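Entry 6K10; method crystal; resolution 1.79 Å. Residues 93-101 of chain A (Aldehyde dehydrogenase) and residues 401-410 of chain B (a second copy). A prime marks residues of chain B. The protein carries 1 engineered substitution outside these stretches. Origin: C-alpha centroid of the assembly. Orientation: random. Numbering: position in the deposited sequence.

Chain A, residues 93-101: NVDTPLYLF
Chain B, residues 401-410: LMHLANPKLP

Leu100 forms the apolar centre of this contact between two copies of an aldehyde dehydrogenase. Its CA-to-CB bond points toward chain B, and the m,t rotamer (chi1 -69°, chi2 -170°) lays both methyls over CB of Ala405′, CD1 of Leu100 at 4.1 Å and CD2 of Leu100 at 4.2 Å. CD2 of Leu100 also touches CE of Met402′ at 3.9 Å, and CD1 of Leu100 touches CB of Asn406′ at 3.8 Å. Met402′ reaches it through an all-m side chain (-68°, -48°, -74°), and the short Ala405′ also points its CB toward chain A.

In chain A, a strand carries Asn93 into Val94 (-112/139), extended residues follow through Pro97 (-65/155), and a 3-10 segment spans 98-100, with Leu100 N hydrogen-bonded to Pro97 O at 3.0 Å. In chain B, a 3-10 segment begins at Met402′; Leu404′ N donates a hydrogen bond to Leu401′ O at 3.2 Å and Ala405′ N to Met402′ O at 2.9 Å. A type I turn then runs from Asn406′ to Leu409′, with Pro407′ at -67/-11 and Lys408′ at -82/-5, closed by a hydrogen bond from Leu409′ N to Asn406′ O at 3.0 Å. The register is antiparallel in sense: Thr96 CA sits 6.7 Å from Asn406′ CA, and Val94 CA 7.1 Å from Lys408′ CA.

A second apolar patch gathers at Val94, which points toward chain B with chi1 t. CG1 of Val94 packs 3.7 Å from CB of Lys408′ and 4.0 Å from CD2 of Leu409′, whose rotamer is m,t.

Between these patches, Asn406′ (chi1 -172°, chi2 -11°) joins the interface to its own turn. ND2 of Asn406′ donates to the backbone O of Asp95 at 3.0 Å, nearly straight at 174°, while OD1 of Asn406′ accepts from Lys408′ N at 3.0 Å. One amide thus braces the turn and reads the partner's main chain. CD of Pro97 packs 3.5 Å from OD1 of Asn406′.

Farther out, Tyr99 (chi1 62°, chi2 90°) starts sideways, but its end comes nearer chain B. OH of Tyr99 gives a weak hydrogen bond to Ala405′ O at 3.3 Å, with that oxygen at the ring edge, and lies 3.7 Å from CD of Pro407′.

The charged edge is Asp95 with Lys408′. The lysine points toward chain A and extends from chi1 m through three t angles; NZ of Lys408′ meets OD2 of Asp95 (chi1 t, chi2 63°) at 2.6 Å in a short salt bridge. Its CB packs on Val94 while its tip pairs with Asp95, so one residue serves both apolar and ionic contacts.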

ATOM      1  N   ASN A  93      12.335  -2.543  17.654  1.00 33.88           N
ATOM      2  CA  ASN A  93      12.914  -1.346  18.240  1.00 35.10           C
ATOM      3  C   ASN A  93      13.425  -0.471  17.109  1.00 32.08           C
ATOM      4  O   ASN A  93      14.195  -0.936  16.265  1.00 35.75           O
ATOM      5  CB  ASN A  93      14.051  -1.694  19.197  1.00 39.21           C
ATOM      6  N   VAL A  94      12.983   0.785  17.078  1.00 27.90           N
ATOM      7  CA  VAL A  94      13.330   1.722  16.015  1.00 29.42           C
ATOM      8  C   VAL A  94      14.220   2.806  16.602  1.00 25.17           C
ATOM      9  O   VAL A  94      13.977   3.279  17.718  1.00 24.22           O
ATOM     10  CB  VAL A  94      12.061   2.326  15.376  1.00 31.94           C
ATOM     11  CG1 VAL A  94      12.403   3.488  14.454  1.00 30.22           C
ATOM     12  CG2 VAL A  94      11.286   1.262  14.626  1.00 33.88           C
ATOM     13  N   ASP A  95      15.254   3.190  15.853  1.00 27.71           N
ATOM     14  CA  ASP A  95      16.162   4.229  16.313  1.00 30.08           C
ATOM     15  C   ASP A  95      15.413   5.522  16.598  1.00 29.77           C
ATOM     16  O   ASP A  95      14.530   5.930  15.840  1.00 28.32           O
ATOM     17  CB  ASP A  95      17.254   4.480  15.273  1.00 34.04           C
ATOM     18  CG  ASP A  95      18.214   5.579  15.698  1.00 41.84           C
ATOM     19  OD1 ASP A  95      18.907   5.407  16.720  1.00 43.29           O
ATOM     20  OD2 ASP A  95      18.274   6.621  15.006  1.00 45.42           O
ATOM     21  N   THR A  96      15.768   6.159  17.702  1.00 29.44           N
ATOM     22  CA  THR A  96      15.215   7.445  18.065  1.00 30.56           C
ATOM     23  C   THR A  96      16.306   8.496  18.004  1.00 32.17           C
ATOM     24  O   THR A  96      17.365   8.316  18.621  1.00 32.28           O
ATOM     25  CB  THR A  96      14.609   7.396  19.472  1.00 29.13           C
ATOM     26  OG1 THR A  96      13.479   6.513  19.472  1.00 28.33           O
ATOM     27  CG2 THR A  96      14.158   8.773  19.910  1.00 25.79           C
ATOM     28  N   PRO A  97      16.102   9.583  17.269  1.00 33.95           N
ATOM     29  CA  PRO A  97      17.129  10.624  17.194  1.00 35.86           C
ATOM     30  C   PRO A  97      17.347  11.288  18.543  1.00 33.80           C
ATOM     31  O   PRO A  97      16.466  11.301  19.405  1.00 32.44           O
ATOM     32  CB  PRO A  97      16.556  11.609  16.172  1.00 37.73           C
ATOM     33  CG  PRO A  97      15.081  11.363  16.194  1.00 40.21           C
ATOM     34  CD  PRO A  97      14.915   9.904  16.462  1.00 36.70           C
ATOM     35  N   LEU A  98      18.551  11.842  18.713  1.00 34.33           N
ATOM     36  CA  LEU A  98      18.951  12.404  20.000  1.00 34.50           C
ATOM     37  C   LEU A  98      17.959  13.445  20.504  1.00 32.27           C
ATOM     38  O   LEU A  98      17.628  13.470  21.695  1.00 32.11           O
ATOM     39  CB  LEU A  98      20.346  13.024  19.894  1.00 36.44           C
ATOM     40  CG  LEU A  98      20.771  13.884  21.089  1.00 38.20           C
ATOM     41  CD1 LEU A  98      20.797  13.075  22.384  1.00 38.85           C
ATOM     42  CD2 LEU A  98      22.112  14.560  20.839  1.00 38.47           C
ATOM     43  N   TYR A  99      17.470  14.314  19.615  1.00 31.59           N
ATOM     44  CA  TYR A  99      16.616  15.408  20.064  1.00 31.28           C
ATOM     45  C   TYR A  99      15.301  14.919  20.657  1.00 28.86           C
ATOM     46  O   TYR A  99      14.636  15.681  21.365  1.00 30.39           O
ATOM     47  CB  TYR A  99      16.356  16.388  18.916  1.00 35.92           C
ATOM     48  CG  TYR A  99      15.625  15.819  17.719  1.00 38.81           C
ATOM     49  CD1 TYR A  99      14.238  15.853  17.646  1.00 40.38           C
ATOM     50  CD2 TYR A  99      16.322  15.285  16.642  1.00 40.47           C
ATOM     51  CE1 TYR A  99      13.565  15.350  16.547  1.00 42.17           C
ATOM     52  CE2 TYR A  99      15.657  14.786  15.535  1.00 41.29           C
ATOM     53  CZ  TYR A  99      14.278  14.816  15.496  1.00 42.40           C
ATOM     54  OH  TYR A  99      13.610  14.315  14.402  1.00 43.26           O
ATOM     55  N   LEU A 100      14.914  13.668  20.401  1.00 28.73           N
ATOM     56  CA  LEU A 100      13.715  13.106  21.006  1.00 29.00           C
ATOM     57  C   LEU A 100      13.994  12.304  22.270  1.00 28.05           C
ATOM     58  O   LEU A 100      13.044  11.926  22.962  1.00 27.01           O
ATOM     59  CB  LEU A 100      12.971  12.221  20.000  1.00 30.33           C
ATOM     60  CG  LEU A 100      12.310  12.941  18.826  1.00 31.17           C
ATOM     61  CD1 LEU A 100      11.407  11.990  18.059  1.00 31.54           C
ATOM     62  CD2 LEU A 100      11.530  14.154  19.313  1.00 31.80           C
ATOM     63  N   PHE A 101      15.259  12.031  22.583  1.00 25.89           N
ATOM     64  CA  PHE A 101      15.627  11.342  23.820  1.00 27.13           C
ATOM     65  C   PHE A 101      14.987  12.070  25.003  1.00 30.00           C
ATOM     66  O   PHE A 101      14.982  13.302  25.036  1.00 41.87           O
ATOM     67  CB  PHE A 101      17.155  11.284  23.961  1.00 26.21           C
ATOM     68  CG  PHE A 101      17.633  10.494  25.145  1.00 26.25           C
ATOM     69  CD1 PHE A 101      17.736  11.077  26.397  1.00 28.05           C
ATOM     70  CD2 PHE A 101      17.981   9.160  25.002  1.00 28.69           C
ATOM     71  CE1 PHE A 101      18.169  10.342  27.485  1.00 27.83           C
ATOM     72  CE2 PHE A 101      18.418   8.423  26.086  1.00 28.72           C
ATOM     73  CZ  PHE A 101      18.512   9.015  27.328  1.00 26.57           C
TER
ATOM     74  N   LEU B 401       1.138  12.859  20.709  1.00 16.61           N
ATOM     75  CA  LEU B 401       1.510  13.595  19.500  1.00 17.43           C
ATOM     76  C   LEU B 401       2.921  13.301  18.993  1.00 22.46           C
ATOM     77  O   LEU B 401       3.133  13.228  17.779  1.00 21.70           O
ATOM     78  CB  LEU B 401       1.332  15.103  19.726  1.00 24.13           C
ATOM     79  CG  LEU B 401       1.788  16.068  18.628  1.00 28.45           C
ATOM     80  CD1 LEU B 401       0.868  16.000  17.421  1.00 27.83           C
ATOM     81  CD2 LEU B 401       1.844  17.486  19.167  1.00 30.22           C
ATOM     82  N   MET B 402       3.888  13.108  19.896  1.00 22.10           N
ATOM     83  CA  MET B 402       5.296  13.092  19.500  1.00 22.40           C
ATOM     84  C   MET B 402       5.703  11.874  18.675  1.00 22.18           C
ATOM     85  O   MET B 402       6.824  11.862  18.153  1.00 21.87           O
ATOM     86  CB  MET B 402       6.197  13.191  20.733  1.00 25.32           C
ATOM     87  CG  MET B 402       6.130  14.533  21.448  1.00 27.45           C
ATOM     88  SD  MET B 402       6.290  15.938  20.323  1.00 31.23           S
ATOM     89  CE  MET B 402       8.037  15.882  19.927  1.00 30.08           C
ATOM     90  N   HIS B 403       4.849  10.857  18.531  1.00 20.06           N
ATOM     91  CA  HIS B 403       5.226   9.740  17.669  1.00 20.28           C
ATOM     92  C   HIS B 403       5.293  10.150  16.201  1.00 23.63           C
ATOM     93  O   HIS B 403       5.877   9.422  15.392  1.00 26.98           O
ATOM     94  CB  HIS B 403       4.268   8.557  17.855  1.00 20.59           C
ATOM     95  CG  HIS B 403       2.849   8.844  17.472  1.00 21.38           C
ATOM     96  ND1 HIS B 403       2.084   9.804  18.100  1.00 23.28           N
ATOM     97  CD2 HIS B 403       2.048   8.279  16.537  1.00 21.02           C
ATOM     98  CE1 HIS B 403       0.877   9.824  17.563  1.00 23.68           C
ATOM     99  NE2 HIS B 403       0.829   8.909  16.612  1.00 21.00           N
ATOM    100  N   LEU B 404       4.724  11.306  15.848  1.00 20.36           N
ATOM    101  CA  LEU B 404       4.869  11.864  14.509  1.00 19.46           C
ATOM    102  C   LEU B 404       6.218  12.536  14.299  1.00 23.44           C
ATOM    103  O   LEU B 404       6.595  12.791  13.151  1.00 22.16           O
ATOM    104  CB  LEU B 404       3.757  12.883  14.236  1.00 22.82           C
ATOM    105  CG  LEU B 404       2.403  12.395  13.713  1.00 25.45           C
ATOM    106  CD1 LEU B 404       1.759  11.417  14.675  1.00 27.08           C
ATOM    107  CD2 LEU B 404       1.477  13.578  13.461  1.00 23.56           C
ATOM    108  N   ALA B 405       6.945  12.834  15.373  1.00 22.90           N
ATOM    109  CA  ALA B 405       8.172  13.610  15.281  1.00 21.91           C
ATOM    110  C   ALA B 405       9.402  12.760  15.001  1.00 20.91           C
ATOM    111  O   ALA B 405      10.479  13.317  14.767  1.00 24.51           O
ATOM    112  CB  ALA B 405       8.386  14.412  16.567  1.00 23.13           C
ATOM    113  N   ASN B 406       9.275  11.437  15.023  1.00 19.99           N
ATOM    114  CA  ASN B 406      10.368  10.575  14.607  1.00 20.81           C
ATOM    115  C   ASN B 406      10.141  10.180  13.157  1.00 21.87           C
ATOM    116  O   ASN B 406       9.229   9.386  12.879  1.00 22.44           O
ATOM    117  CB  ASN B 406      10.453   9.334  15.493  1.00 23.38           C
ATOM    118  CG  ASN B 406      11.700   8.507  15.226  1.00 26.36           C
ATOM    119  OD1 ASN B 406      12.417   8.734  14.247  1.00 25.49           O
ATOM    120  ND2 ASN B 406      11.964   7.539  16.096  1.00 27.70           N
ATOM    121  N   PRO B 407      10.928  10.693  12.206  1.00 21.92           N
ATOM    122  CA  PRO B 407      10.702  10.339  10.795  1.00 22.54           C
ATOM    123  C   PRO B 407      10.978   8.879  10.484  1.00 24.89           C
ATOM    124  O   PRO B 407      10.623   8.421   9.391  1.00 26.00           O
ATOM    125  CB  PRO B 407      11.669  11.263  10.045  1.00 24.31           C
ATOM    126  CG  PRO B 407      12.766  11.517  11.021  1.00 26.91           C
ATOM    127  CD  PRO B 407      12.113  11.553  12.379  1.00 24.43           C
ATOM    128  N   LYS B 408      11.594   8.137  11.405  1.00 22.72           N
ATOM    129  CA  LYS B 408      11.808   6.707  11.234  1.00 24.64           C
ATOM    130  C   LYS B 408      10.577   5.887  11.598  1.00 22.92           C
ATOM    131  O   LYS B 408      10.583   4.667  11.404  1.00 22.38           O
ATOM    132  CB  LYS B 408      13.004   6.263  12.078  1.00 26.35           C
ATOM    133  CG  LYS B 408      14.326   6.777  11.546  1.00 32.22           C
ATOM    134  CD  LYS B 408      15.508   6.065  12.165  1.00 35.37           C
ATOM    135  CE  LYS B 408      16.798   6.575  11.548  1.00 39.64           C
ATOM    136  NZ  LYS B 408      17.979   6.351  12.420  1.00 41.81           N
ATOM    137  N   LEU B 409       9.528   6.528  12.111  1.00 22.46           N
ATOM    138  CA  LEU B 409       8.269   5.872  12.423  1.00 20.66           C
ATOM    139  C   LEU B 409       7.263   6.179  11.327  1.00 21.33           C
ATOM    140  O   LEU B 409       6.986   7.359  11.077  1.00 23.68           O
ATOM    141  CB  LEU B 409       7.739   6.353  13.776  1.00 20.27           C
ATOM    142  CG  LEU B 409       8.460   5.870  15.034  1.00 20.87           C
ATOM    143  CD1 LEU B 409       7.780   6.437  16.265  1.00 22.69           C
ATOM    144  CD2 LEU B 409       8.501   4.349  15.107  1.00 22.17           C
ATOM    145  N   PRO B 410       6.694   5.186  10.649  1.00 23.00           N
ATOM    146  CA  PRO B 410       5.645   5.484   9.669  1.00 25.14           C
ATOM    147  C   PRO B 410       4.439   6.116  10.346  1.00 26.12           C
ATOM    148  O   PRO B 410       4.077   5.762  11.468  1.00 22.24           O
ATOM    149  CB  PRO B 410       5.309   4.110   9.078  1.00 24.39           C
ATOM    150  CG  PRO B 410       5.728   3.138  10.130  1.00 23.76           C
ATOM    151  CD  PRO B 410       6.951   3.741  10.755  1.00 23.76           C
TER